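Lumazine protein (Photobacterium kishitanii, PDB 3A35) binds a lumazine or flavin chromophore and acts as an antenna that shifts the light emission of bacterial luciferase to shorter wavelength. Local coordinates at residues M1-I5 with L93-T99; A9-K13 with H24-P29; L33-G39 with V51-D57. One frame throughout, in Å; residues are numbered along the deposited sequence. Where two conformers were deposited one is given.

How the contacts relate
Contacts 2 and 3 lie in the N-terminal barrel of six antiparallel strands. Contact 1 joins the chain start to the loop between strand 80-84 and strand 104-114 of the second barrel. In sequence, its two segments lie before the first and after the last strand of the N-terminal barrel. Contacts 2 and 3 fall between them and follow one another. Their centres lie about 11 Å apart, and each is about 23 Å from the centre of contact 1. Contacts 2 and 3 touch: Phe28 packs on Leu33 and Val36, and Phe28 N probably hydrogen-bonds Asp57 O. Contact 1 thus joins chain start and linker, while the others shape the barrel that holds riboflavin.

Contact 1: M1-I5 with L93-T99; sequences MFKGI and LGKGALT
Leu93 puts its two methyls on Lys3. CD1 meets Lys3 CG at 3.6 Å, and CD2 leans on the Lys3 carbonyl oxygen. The two side chains cross at about a right angle. Lys95 follows a cis peptide bond. Its chain bends at chi3 (90°), and NZ approaches the terminal methyl CE of Met1. Ala97 sets CB against the Phe2 carbonyl oxygen, and its CA makes a C-H...O contact to that same oxygen at 3.4 Å. Leu98 carries the backbone pairing. Its N donates to Phe2 O at 2.9 Å, from above the carbonyl plane. Its O accepts Phe2 N, also at 2.9 Å, nearly along the C=O axis. That oxygen also lies at the edge of the Phe2 ring, in its plane, and Met1 CB presses on it. Leu98 CD1 rests 3.5 Å from Gly4 CA, so the leucine methyl packs directly on the glycine backbone. Thr99 offers its methyl CG2 to Met1 SD; its hydroxyl bonds to Glu181. This is a single antiparallel bridge, a hydrogen-bonded pair. It ties the N-terminus to the linker between the two barrels, next to Gly100 of the chromophore site.

Contact 2: A9-K13 with H24-P29; sequences AGIIK and HGITFP
Lys13 reaches over Thr27 along the outer side of the strand pair. Its CB lies 3.4 Å from Gly25 O and 3.7 Å from Thr27 OG1. CG stays near the same hydroxyl, and CD passes it at 3.8 Å. CG is set opposite the Lys13 backbone N (chi1 -178°), and the extended chain carries NZ past Thr27. There NZ donates to a water at 3.1 Å, which also hydrogen-bonds Thr27 OG1. The amine and the hydroxyl are therefore linked through water.

The backbones hold the register. Ile11 and Thr27 form a hydrogen-bonded pair, with N and O of each bonded to the other. Lys13 N adds a bond to Gly25 O at 2.7 Å, in the carbonyl plane. Ile12 and Ile26 form the non-hydrogen-bonded pair, on the face opposite Ile11 and Thr27. Ile26 CG2 comes 3.7 Å from Gly10 CA, packing directly on the glycine backbone. Ile12 CD1 lies 4.1 Å from His24 ND1, a buried atom with no polar partner; His24 NE2 bonds to Gln22. Pro29, the N-cap residue of helix 30-34, sets its CD against Ala9 O. Strands 8-17 and 22-27 thus form the first antiparallel beta hairpin of the six-stranded, riboflavin synthase-like barrel.

Contact 3: L33-G39 with V51-D57; sequences LESVEKG and VVRISGD
Leu33 and Ile54 begin the apolar part of the contact. Leu33 CD1 meets Ile54 CG2 at 4.1 Å. The other methyl, CD2, packs on the turn after the strand, 3.6 Å from Asp57 CA and close to Asp57 CB. Both methyls also lie near Gly56 O. CG of Leu33 stands opposite its backbone N (chi1 174°), which carries the fork from the helix to the turn. Farther along, Ile54 CD1 is the probing atom. It touches Val36 CG2 at 4.0 Å, the two side chains crossing at about a right angle. It also lies 3.7 Å from both Val36 O and Glu37 CA. So the tip of Ile54 sits against backbone as well as side chain.

A second group sets carbon against carbonyl oxygen. Val51 presses its branched end on Glu37 O, with CB at 3.3 Å and both methyls nearby. Lys38 lays its CG and CD alongside Val52 O, with CD at 3.6 Å.

One hydrogen bond crosses the contact. Gly39 N donates to Val51 O at 2.9 Å, with an N-H...O angle of 166° and the donor tilted 23° from the carbonyl plane. Val51 also pairs with Thr40 through the backbone, just before strand 41-44.

The chemistry is therefore van der Waals packing, of carbon on carbon and of carbon on carbonyl oxygen, with one hydrogen bond and no salt bridge across the segments. This packing, buried only at Leu33 and Val51, lays the end of helix 30-34 and the loop after it on strand 47-55 and the turn that follows. The single backbone bond fixes the Gly39 end, beside Thr50 of the chromophore site.

Contact 1: M1-I5 with L93-T99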
loop_
_atom_site.group_PDB
_atom_site.type_symbol
_atom_site.label_atom_id
_atom_site.label_comp_id
_atom_site.label_asym_id
_atom_site.label_seq_id
_atom_site.Cartn_x
_atom_site.Cartn_y
_atom_site.Cartn_z
ATOM N N MET A 1 -1.740 15.271 -2.459
ATOM C CA MET A 1 -1.272 14.030 -1.755
ATOM C C MET A 1 -2.175 13.468 -0.637
ATOM O O MET A 1 -3.315 13.820 -0.585
ATOM C CB MET A 1 0.220 13.999 -1.457
ATOM C CG MET A 1 0.626 14.824 -0.326
ATOM S SD MET A 1 2.384 15.265 -0.690
ATOM C CE MET A 1 2.701 16.561 0.520
ATOM N N PHE A 2 -1.685 12.473 0.088
ATOM C CA PHE A 2 -2.547 11.496 0.816
ATOM C C PHE A 2 -2.084 11.354 2.263
ATOM O O PHE A 2 -0.978 11.741 2.596
ATOM C CB PHE A 2 -2.456 10.108 0.061
ATOM C CG PHE A 2 -2.985 10.123 -1.325
ATOM C CD1 PHE A 2 -4.246 9.846 -1.563
ATOM C CD2 PHE A 2 -2.141 10.395 -2.395
ATOM C CE1 PHE A 2 -4.758 9.783 -2.835
ATOM C CE2 PHE A 2 -2.601 10.431 -3.703
ATOM C CZ PHE A 2 -3.930 10.066 -3.929
ATOM N N LYS A 3 -2.987 10.865 3.097
ATOM C CA LYS A 3 -2.643 10.794 4.539
ATOM C C LYS A 3 -1.873 9.554 4.892
ATOM O O LYS A 3 -1.221 9.421 5.936
ATOM C CB LYS A 3 -3.922 10.752 5.359
ATOM C CG LYS A 3 -4.783 11.991 5.165
ATOM C CD LYS A 3 -6.205 11.996 5.808
ATOM C CE LYS A 3 -6.641 13.475 5.908
ATOM N NZ LYS A 3 -8.082 13.814 5.781
ATOM N N GLY A 4 -1.946 8.532 4.025
ATOM C CA GLY A 4 -1.484 7.288 4.547
ATOM C C GLY A 4 -2.276 6.627 5.663
ATOM O O GLY A 4 -1.769 5.919 6.451
ATOM N N ILE A 5 -3.564 6.859 5.586
ATOM C CA ILE A 5 -4.566 6.249 6.390
ATOM C C ILE A 5 -5.542 5.566 5.465
ATOM O O ILE A 5 -6.249 6.195 4.654
ATOM C CB ILE A 5 -5.370 7.333 7.269
ATOM C CG1 ILE A 5 -4.337 7.941 8.215
ATOM C CG2 ILE A 5 -6.395 6.630 8.059
ATOM C CD1 ILE A 5 -4.914 9.149 8.976
ATOM N N LEU A 93 -1.566 17.033 6.694
ATOM C CA LEU A 93 -0.203 16.532 6.709
ATOM C C LEU A 93 1.117 17.260 6.914
ATOM O O LEU A 93 1.532 18.226 6.214
ATOM C CB LEU A 93 -0.095 15.135 6.083
ATOM C CG LEU A 93 -0.905 14.228 7.029
ATOM C CD1 LEU A 93 -2.418 14.230 6.652
ATOM C CD2 LEU A 93 -0.350 12.808 7.203
ATOM N N GLY A 94 1.760 16.675 7.911
ATOM C CA GLY A 94 2.946 17.151 8.493
ATOM C C GLY A 94 3.024 16.127 9.589
ATOM O O GLY A 94 2.304 16.253 10.601
ATOM N N LYS A 95 3.743 15.036 9.298
ATOM C CA LYS A 95 3.924 14.625 7.915
ATOM C C LYS A 95 4.524 13.236 7.599
ATOM O O LYS A 95 5.669 13.045 7.122
ATOM C CB LYS A 95 4.416 15.725 6.983
ATOM C CG LYS A 95 3.743 15.535 5.630
ATOM C CD LYS A 95 3.996 16.678 4.618
ATOM C CE LYS A 95 5.233 16.438 3.758
ATOM N NZ LYS A 95 5.512 17.698 2.970
ATOM N N GLY A 96 3.729 12.253 7.889
ATOM C CA GLY A 96 3.933 11.005 7.181
ATOM C C GLY A 96 3.062 11.175 5.930
ATOM O O GLY A 96 2.480 10.203 5.483
ATOM N N ALA A 97 2.793 12.346 5.401
ATOM C CA ALA A 97 2.032 12.385 4.137
ATOM C C ALA A 97 2.634 11.545 3.071
ATOM O O ALA A 97 3.798 11.481 2.948
ATOM C CB ALA A 97 1.808 13.794 3.555
ATOM N N LEU A 98 1.763 10.932 2.298
ATOM C CA LEU A 98 2.326 10.077 1.161
ATOM C C LEU A 98 2.041 10.671 -0.141
ATOM O O LEU A 98 0.985 11.300 -0.335
ATOM C CB LEU A 98 1.622 8.649 1.247
ATOM C CG LEU A 98 1.899 7.873 2.521
ATOM C CD1 LEU A 98 1.124 6.482 2.323
ATOM C CD2 LEU A 98 3.303 7.677 2.816
ATOM N N THR A 99 2.978 10.535 -1.078
ATOM C CA THR A 99 2.772 10.980 -2.430
ATOM C C THR A 99 2.162 9.958 -3.407
ATOM O O THR A 99 1.587 10.335 -4.414
ATOM C CB THR A 99 4.097 11.410 -3.131
ATOM O OG1 THR A 99 4.972 10.316 -3.353
ATOM C CG2 THR A 99 4.850 12.502 -2.381
#

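Contact 2: A9-K13 with H24-P29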
loop_
_atom_site.group_PDB
_atom_site.type_symbol
_atom_site.label_atom_id
_atom_site.label_comp_id
_atom_site.label_asym_id
_atom_site.label_seq_id
_atom_site.Cartn_x
_atom_site.Cartn_y
_atom_site.Cartn_z
ATOM N N ALA A 9 -10.634 -1.778 2.200
ATOM C CA ALA A 9 -9.879 -2.855 1.551
ATOM C C ALA A 9 -10.671 -3.169 0.286
ATOM O O ALA A 9 -11.901 -3.274 0.288
ATOM C CB ALA A 9 -9.927 -4.073 2.498
ATOM N N GLY A 10 -9.918 -3.339 -0.816
ATOM C CA GLY A 10 -10.464 -3.896 -2.024
ATOM C C GLY A 10 -10.053 -5.380 -2.192
ATOM O O GLY A 10 -9.046 -5.777 -1.591
ATOM N N ILE A 11 -10.832 -6.148 -2.949
ATOM C CA ILE A 11 -10.468 -7.520 -3.190
ATOM C C ILE A 11 -10.273 -7.688 -4.717
ATOM O O ILE A 11 -11.171 -7.339 -5.502
ATOM C CB ILE A 11 -11.537 -8.415 -2.654
ATOM C CG1 ILE A 11 -11.736 -8.280 -1.106
ATOM C CG2 ILE A 11 -11.216 -9.906 -3.041
ATOM C CD1 ILE A 11 -10.585 -8.844 -0.275
ATOM N N ILE A 12 -9.125 -8.170 -5.121
ATOM C CA ILE A 12 -8.881 -8.298 -6.590
ATOM C C ILE A 12 -9.848 -9.342 -7.177
ATOM O O ILE A 12 -9.959 -10.493 -6.625
ATOM C CB ILE A 12 -7.474 -8.715 -6.864
ATOM C CG1 ILE A 12 -6.446 -7.706 -6.329
ATOM C CG2 ILE A 12 -7.264 -8.963 -8.379
ATOM C CD1 ILE A 12 -5.066 -8.077 -6.545
ATOM N N LYS A 13 -10.615 -8.953 -8.171
ATOM C CA LYS A 13 -11.665 -9.826 -8.781
ATOM C C LYS A 13 -11.135 -10.400 -10.099
ATOM O O LYS A 13 -11.439 -11.589 -10.438
ATOM C CB LYS A 13 -12.868 -8.976 -8.972
ATOM C CG LYS A 13 -14.001 -9.773 -9.524
ATOM C CD LYS A 13 -15.332 -9.219 -9.506
ATOM C CE LYS A 13 -16.487 -10.304 -9.471
ATOM N NZ LYS A 13 -17.673 -9.382 -9.839
ATOM N N HIS A 24 -6.118 -4.694 -13.496
ATOM C CA HIS A 24 -6.685 -5.308 -12.354
ATOM C C HIS A 24 -8.088 -4.728 -12.095
ATOM O O HIS A 24 -8.264 -3.457 -12.051
ATOM C CB HIS A 24 -5.868 -5.013 -11.101
ATOM C CG HIS A 24 -4.568 -5.725 -11.067
ATOM N ND1 HIS A 24 -3.957 -6.130 -9.922
ATOM C CD2 HIS A 24 -3.773 -6.172 -12.087
ATOM C CE1 HIS A 24 -2.814 -6.748 -10.190
ATOM N NE2 HIS A 24 -2.648 -6.766 -11.523
ATOM N N GLY A 25 -9.107 -5.618 -11.922
ATOM C CA GLY A 25 -10.422 -5.220 -11.528
ATOM C C GLY A 25 -10.564 -5.512 -10.046
ATOM O O GLY A 25 -10.377 -6.713 -9.682
ATOM N N ILE A 26 -10.912 -4.540 -9.269
ATOM C CA ILE A 26 -10.880 -4.655 -7.795
ATOM C C ILE A 26 -12.279 -4.378 -7.298
ATOM O O ILE A 26 -12.846 -3.299 -7.500
ATOM C CB ILE A 26 -9.834 -3.663 -7.213
ATOM C CG1 ILE A 26 -8.432 -3.930 -7.836
ATOM C CG2 ILE A 26 -9.774 -3.842 -5.709
ATOM C CD1 ILE A 26 -7.356 -2.930 -7.362
ATOM N N THR A 27 -12.876 -5.319 -6.524
ATOM C CA THR A 27 -14.152 -5.039 -5.838
ATOM C C THR A 27 -13.949 -4.091 -4.711
ATOM O O THR A 27 -13.100 -4.283 -3.788
ATOM C CB THR A 27 -14.668 -6.368 -5.246
ATOM O OG1 THR A 27 -14.861 -7.297 -6.317
ATOM C CG2 THR A 27 -15.994 -6.157 -4.511
ATOM N N PHE A 28 -14.726 -3.001 -4.739
ATOM C CA PHE A 28 -14.616 -1.960 -3.748
ATOM C C PHE A 28 -15.767 -2.000 -2.771
ATOM O O PHE A 28 -16.851 -2.295 -3.195
ATOM C CB PHE A 28 -14.646 -0.535 -4.364
ATOM C CG PHE A 28 -13.316 0.020 -4.838
ATOM C CD1 PHE A 28 -12.282 -0.799 -5.301
ATOM C CD2 PHE A 28 -13.115 1.393 -4.808
ATOM C CE1 PHE A 28 -11.060 -0.225 -5.676
ATOM C CE2 PHE A 28 -11.900 1.985 -5.268
ATOM C CZ PHE A 28 -10.931 1.204 -5.701
ATOM N N PRO A 29 -15.487 -1.636 -1.527
ATOM C CA PRO A 29 -16.620 -1.475 -0.585
ATOM C C PRO A 29 -17.464 -0.297 -1.003
ATOM O O PRO A 29 -16.967 0.678 -1.611
ATOM C CB PRO A 29 -15.914 -1.272 0.786
ATOM C CG PRO A 29 -14.528 -0.950 0.529
ATOM C CD PRO A 29 -14.159 -1.332 -0.929
HETATM O O HOH W 1 -17.450 -7.733 -7.277
#

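Contact 3: L33-G39 with V51-D57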
loop_
_atom_site.group_PDB
_atom_site.type_symbol
_atom_site.label_atom_id
_atom_site.label_comp_id
_atom_site.label_asym_id
_atom_site.label_seq_id
_atom_site.Cartn_x
_atom_site.Cartn_y
_atom_site.Cartn_z
ATOM N N LEU A 33 -16.399 2.936 -3.164
ATOM C CA LEU A 33 -16.875 2.850 -4.567
ATOM C C LEU A 33 -17.617 4.147 -5.001
ATOM O O LEU A 33 -17.419 4.640 -6.102
ATOM C CB LEU A 33 -17.868 1.661 -4.649
ATOM C CG LEU A 33 -18.515 1.563 -5.981
ATOM C CD1 LEU A 33 -17.478 1.160 -7.040
ATOM C CD2 LEU A 33 -19.678 0.507 -5.982
ATOM N N GLU A 34 -18.535 4.609 -4.205
ATOM C CA GLU A 34 -19.340 5.765 -4.674
ATOM C C GLU A 34 -18.508 7.089 -4.606
ATOM O O GLU A 34 -18.915 8.071 -5.312
ATOM C CB GLU A 34 -20.643 5.837 -3.853
ATOM C CG GLU A 34 -21.437 4.533 -3.884
ATOM C CD GLU A 34 -22.471 4.604 -4.943
ATOM O OE1 GLU A 34 -22.400 3.818 -5.897
ATOM O OE2 GLU A 34 -23.419 5.383 -4.706
ATOM N N SER A 35 -17.349 7.115 -3.876
ATOM C CA SER A 35 -16.479 8.264 -3.894
ATOM C C SER A 35 -15.480 8.304 -5.068
ATOM O O SER A 35 -14.670 9.253 -5.062
ATOM C CB SER A 35 -15.699 8.345 -2.576
ATOM O OG SER A 35 -14.674 7.380 -2.588
ATOM N N VAL A 36 -15.537 7.331 -6.019
ATOM C CA VAL A 36 -14.564 7.379 -7.122
ATOM C C VAL A 36 -15.288 7.336 -8.469
ATOM O O VAL A 36 -16.530 6.983 -8.564
ATOM C CB VAL A 36 -13.488 6.231 -7.018
ATOM C CG1 VAL A 36 -12.739 6.349 -5.723
ATOM C CG2 VAL A 36 -14.075 4.861 -7.226
ATOM N N GLU A 37 -14.526 7.749 -9.485
ATOM C CA GLU A 37 -15.080 7.801 -10.798
ATOM C C GLU A 37 -13.967 7.472 -11.820
ATOM O O GLU A 37 -12.767 7.364 -11.464
ATOM C CB GLU A 37 -15.579 9.215 -11.083
ATOM C CG GLU A 37 -14.750 10.307 -11.060
ATOM C CD GLU A 37 -15.625 11.609 -10.874
ATOM O OE1 GLU A 37 -16.685 11.767 -11.558
ATOM O OE2 GLU A 37 -15.260 12.391 -9.978
ATOM N N LYS A 38 -14.338 7.301 -13.122
ATOM C CA LYS A 38 -13.281 7.269 -14.119
ATOM C C LYS A 38 -12.391 8.421 -14.023
ATOM O O LYS A 38 -12.868 9.538 -13.941
ATOM C CB LYS A 38 -13.744 7.262 -15.620
ATOM C CG LYS A 38 -14.207 5.984 -16.039
ATOM C CD LYS A 38 -14.552 5.767 -17.710
ATOM C CE LYS A 38 -14.801 6.972 -18.367
ATOM N NZ LYS A 38 -15.324 6.315 -19.732
ATOM N N GLY A 39 -11.058 8.179 -14.039
ATOM C CA GLY A 39 -10.102 9.205 -13.933
ATOM C C GLY A 39 -9.640 9.611 -12.554
ATOM O O GLY A 39 -8.686 10.345 -12.318
ATOM N N VAL A 51 -8.235 5.391 -12.105
ATOM C CA VAL A 51 -9.330 4.473 -12.479
ATOM C C VAL A 51 -9.603 4.524 -13.989
ATOM O O VAL A 51 -9.791 5.664 -14.508
ATOM C CB VAL A 51 -10.585 4.871 -11.683
ATOM C CG1 VAL A 51 -11.802 4.084 -12.129
ATOM C CG2 VAL A 51 -10.390 4.776 -10.161
ATOM N N VAL A 52 -9.674 3.359 -14.595
ATOM C CA VAL A 52 -9.925 3.298 -16.049
ATOM C C VAL A 52 -11.411 2.989 -16.298
ATOM O O VAL A 52 -11.883 3.398 -17.360
ATOM C CB VAL A 52 -9.076 2.130 -16.600
ATOM C CG1 VAL A 52 -9.708 1.523 -17.895
ATOM C CG2 VAL A 52 -7.606 2.579 -16.676
ATOM N N ARG A 53 -12.119 2.272 -15.436
ATOM C CA ARG A 53 -13.486 1.834 -15.783
ATOM C C ARG A 53 -14.104 1.467 -14.446
ATOM O O ARG A 53 -13.365 0.976 -13.553
ATOM C CB ARG A 53 -13.483 0.678 -16.756
ATOM C CG ARG A 53 -14.738 -0.090 -16.863
ATOM C CD ARG A 53 -14.507 -1.280 -17.651
ATOM N NE ARG A 53 -15.760 -1.970 -17.651
ATOM C CZ ARG A 53 -15.915 -3.285 -17.642
ATOM N NH1 ARG A 53 -14.869 -4.124 -17.652
ATOM N NH2 ARG A 53 -17.193 -3.716 -17.731
ATOM N N ILE A 54 -15.375 1.611 -14.266
ATOM C CA ILE A 54 -16.129 1.054 -13.140
ATOM C C ILE A 54 -17.343 0.304 -13.627
ATOM O O ILE A 54 -18.122 0.827 -14.464
ATOM C CB ILE A 54 -16.507 2.098 -12.206
ATOM C CG1 ILE A 54 -15.297 2.852 -11.665
ATOM C CG2 ILE A 54 -17.334 1.449 -11.107
ATOM C CD1 ILE A 54 -15.747 4.114 -10.823
ATOM N N SER A 55 -17.459 -0.920 -13.150
ATOM C CA SER A 55 -18.655 -1.694 -13.590
ATOM C C SER A 55 -19.215 -2.277 -12.276
ATOM O O SER A 55 -18.542 -3.179 -11.676
ATOM C CB SER A 55 -18.184 -2.722 -14.544
ATOM O OG SER A 55 -19.318 -3.566 -14.927
ATOM N N GLY A 56 -20.404 -1.786 -11.858
ATOM C CA GLY A 56 -20.926 -2.283 -10.619
ATOM C C GLY A 56 -19.972 -1.914 -9.497
ATOM O O GLY A 56 -19.677 -0.745 -9.429
ATOM N N ASP A 57 -19.539 -2.888 -8.702
ATOM C CA ASP A 57 -18.640 -2.549 -7.592
ATOM C C ASP A 57 -17.170 -2.884 -7.972
ATOM O O ASP A 57 -16.339 -2.925 -7.097
ATOM C CB ASP A 57 -19.032 -3.268 -6.308
ATOM C CG ASP A 57 -19.065 -4.755 -6.421
ATOM O OD1 ASP A 57 -18.818 -5.302 -7.466
ATOM O OD2 ASP A 57 -19.425 -5.337 -5.326
#